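Local coordinates for protein cytochrome P450 (Bacillus megaterium, PDB 5L92) that binds heme and the steroid corticosterone and probably acts as a cytochrome P450 monooxygenase that hydroxylates steroids, at residues A[255-260]-A[283-288]. Numbering follows the deposited sequence.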
loop_
_atom_site.group_PDB
_atom_site.type_symbol
_atom_site.label_atom_id
_atom_site.label_comp_id
_atom_site.label_asym_id
_atom_site.label_seq_id
_atom_site.Cartn_x
_atom_site.Cartn_y
_atom_site.Cartn_z
ATOM N N ILE A 255 -12.967 -4.464 -6.884
ATOM C CA ILE A 255 -13.991 -4.255 -7.887
ATOM C C ILE A 255 -13.524 -4.822 -9.218
ATOM O O ILE A 255 -14.298 -5.467 -9.938
ATOM C CB ILE A 255 -14.333 -2.762 -8.003
ATOM C CG1 ILE A 255 -14.976 -2.236 -6.695
ATOM C CG2 ILE A 255 -15.254 -2.481 -9.182
ATOM C CD1 ILE A 255 -16.264 -2.807 -6.412
ATOM N N TYR A 256 -12.250 -4.611 -9.552
ATOM C CA TYR A 256 -11.713 -5.179 -10.784
ATOM C C TYR A 256 -11.837 -6.696 -10.782
ATOM O O TYR A 256 -12.247 -7.287 -11.782
ATOM C CB TYR A 256 -10.262 -4.755 -11.008
ATOM C CG TYR A 256 -9.777 -5.192 -12.369
ATOM C CD1 TYR A 256 -9.193 -6.439 -12.552
ATOM C CD2 TYR A 256 -9.954 -4.376 -13.472
ATOM C CE1 TYR A 256 -8.773 -6.849 -13.792
ATOM C CE2 TYR A 256 -9.561 -4.770 -14.698
ATOM C CZ TYR A 256 -8.959 -6.018 -14.862
ATOM O OH TYR A 256 -8.571 -6.419 -16.098
ATOM N N CYS A 257 -11.503 -7.342 -9.668
ATOM C CA CYS A 257 -11.551 -8.801 -9.628
ATOM C C CYS A 257 -12.989 -9.313 -9.749
ATOM O O CYS A 257 -13.227 -10.329 -10.423
ATOM C CB CYS A 257 -10.925 -9.335 -8.346
ATOM S SG CYS A 257 -9.095 -9.261 -8.242
ATOM N N LEU A 258 -13.959 -8.613 -9.127
ATOM C CA LEU A 258 -15.345 -9.064 -9.138
ATOM C C LEU A 258 -15.987 -8.865 -10.498
ATOM O O LEU A 258 -16.866 -9.647 -10.891
ATOM C CB LEU A 258 -16.156 -8.354 -8.033
ATOM C CG LEU A 258 -15.708 -8.665 -6.614
ATOM C CD1 LEU A 258 -16.415 -7.764 -5.638
ATOM C CD2 LEU A 258 -15.856 -10.119 -6.178
ATOM N N MET A 259 -15.552 -7.846 -11.232
ATOM C CA MET A 259 -16.002 -7.634 -12.596
ATOM C C MET A 259 -15.348 -8.607 -13.568
ATOM O O MET A 259 -15.978 -9.025 -14.548
ATOM C CB MET A 259 -15.720 -6.198 -13.017
ATOM C CG MET A 259 -16.520 -5.130 -12.198
ATOM S SD MET A 259 -18.306 -5.184 -12.375
ATOM C CE MET A 259 -18.717 -6.212 -10.978
ATOM N N GLU A 260 -14.080 -8.942 -13.335
ATOM C CA GLU A 260 -13.415 -9.935 -14.162
ATOM C C GLU A 260 -14.111 -11.284 -14.053
ATOM O O GLU A 260 -14.304 -11.957 -15.061
ATOM C CB GLU A 260 -11.945 -10.060 -13.745
ATOM C CG GLU A 260 -11.088 -10.810 -14.720
ATOM C CD GLU A 260 -9.589 -10.576 -14.451
ATOM O OE1 GLU A 260 -9.173 -10.484 -13.260
ATOM O OE2 GLU A 260 -8.848 -10.439 -15.437
ATOM N N LEU A 283 -6.205 -9.193 -1.631
ATOM C CA LEU A 283 -4.863 -8.941 -1.108
ATOM C C LEU A 283 -3.854 -9.971 -1.604
ATOM O O LEU A 283 -2.661 -9.667 -1.736
ATOM C CB LEU A 283 -4.874 -8.956 0.423
ATOM C CG LEU A 283 -5.527 -7.701 0.993
ATOM C CD1 LEU A 283 -5.944 -7.906 2.447
ATOM C CD2 LEU A 283 -4.566 -6.493 0.857
ATOM N N ARG A 284 -4.297 -11.191 -1.845
ATOM C CA ARG A 284 -3.417 -12.245 -2.365
ATOM C C ARG A 284 -3.248 -12.133 -3.880
ATOM O O ARG A 284 -2.127 -12.223 -4.401
ATOM C CB ARG A 284 -4.003 -13.632 -2.009
ATOM C CG ARG A 284 -3.017 -14.784 -2.234
ATOM C CD ARG A 284 -3.656 -16.201 -2.412
ATOM N NE ARG A 284 -4.636 -16.321 -3.507
ATOM C CZ ARG A 284 -4.394 -16.858 -4.704
ATOM N NH1 ARG A 284 -3.204 -17.334 -5.024
ATOM N NH2 ARG A 284 -5.353 -16.909 -5.604
ATOM N N TYR A 285 -4.363 -11.954 -4.599
ATOM C CA TYR A 285 -4.450 -12.130 -6.046
ATOM C C TYR A 285 -4.037 -10.880 -6.818
ATOM O O TYR A 285 -3.401 -10.989 -7.869
ATOM C CB TYR A 285 -5.889 -12.545 -6.415
ATOM C CG TYR A 285 -6.056 -13.132 -7.798
ATOM C CD1 TYR A 285 -5.701 -14.454 -8.078
ATOM C CD2 TYR A 285 -6.576 -12.373 -8.815
ATOM C CE1 TYR A 285 -5.876 -14.974 -9.359
ATOM C CE2 TYR A 285 -6.767 -12.877 -10.059
ATOM C CZ TYR A 285 -6.416 -14.166 -10.342
ATOM O OH TYR A 285 -6.607 -14.615 -11.613
ATOM N N ARG A 286 -4.368 -9.696 -6.301
ATOM C CA ARG A 286 -4.042 -8.428 -6.932
ATOM C C ARG A 286 -3.528 -7.456 -5.866
ATOM O O ARG A 286 -4.145 -6.456 -5.510
ATOM C CB ARG A 286 -5.226 -7.886 -7.707
ATOM C CG ARG A 286 -5.329 -8.578 -9.095
ATOM C CD ARG A 286 -6.178 -7.800 -10.074
ATOM N NE ARG A 286 -6.537 -8.612 -11.212
ATOM C CZ ARG A 286 -5.739 -8.883 -12.235
ATOM N NH1 ARG A 286 -4.509 -8.403 -12.265
ATOM N NH2 ARG A 286 -6.172 -9.648 -13.234
ATOM N N SER A 287 -2.397 -7.822 -5.318
ATOM C CA SER A 287 -1.879 -7.165 -4.126
ATOM C C SER A 287 -1.521 -5.708 -4.417
ATOM O O SER A 287 -0.772 -5.446 -5.363
ATOM C CB SER A 287 -0.668 -7.934 -3.644
ATOM O OG SER A 287 -0.873 -9.340 -3.797
ATOM N N PRO A 288 -2.011 -4.754 -3.618
ATOM C CA PRO A 288 -1.627 -3.328 -3.777
ATOM C C PRO A 288 -0.129 -3.065 -3.750
ATOM O O PRO A 288 0.340 -2.098 -4.367
ATOM C CB PRO A 288 -2.332 -2.670 -2.576
ATOM C CG PRO A 288 -3.523 -3.576 -2.346
ATOM C CD PRO A 288 -2.952 -4.927 -2.497
HETATM O O HOH W 1 -7.350 -12.877 -13.396
#
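Cys257, in the last turn of helix 247-260, lies nearest Arg286, the first residue past helix 275-285, with their CA atoms 8.0 Å apart. Arg286 carries most of the contact. Its chain runs extended from CG to NE (chi2 -161°, chi3 -165°) and passes alongside Cys257, whose SG lies 3.7 Å from Arg286 CD. The same SG sits obliquely by the ring of Tyr285, 4.0 Å from its CD2, a sulfur-aromatic contact. Beyond the sulfur, Tyr256 CE1 lies over one face of the Arg286 guanidinium. Ring and guanidinium stand nearly perpendicular, their planes 88° apart. Arg286 NH2 donates a nearly straight hydrogen bond of 3.1 Å to the syn lone pair of Glu260 OE1, in the guanidinium plane, as part of a salt bridge. A water is 2.6 Å from Tyr285 OH and bonds weakly to Glu260 OE1. Tyr393 OH accepts from Arg286 NH1, and Asn24 OD1 from NH2. An alanine at Arg286 would probably leave the Glu260 carboxylate without its charge partner and open a gap beside Tyr256 and Cys257. The paired charges thus tie the end of one helix to the loop that leads to the heme-touching Pro288.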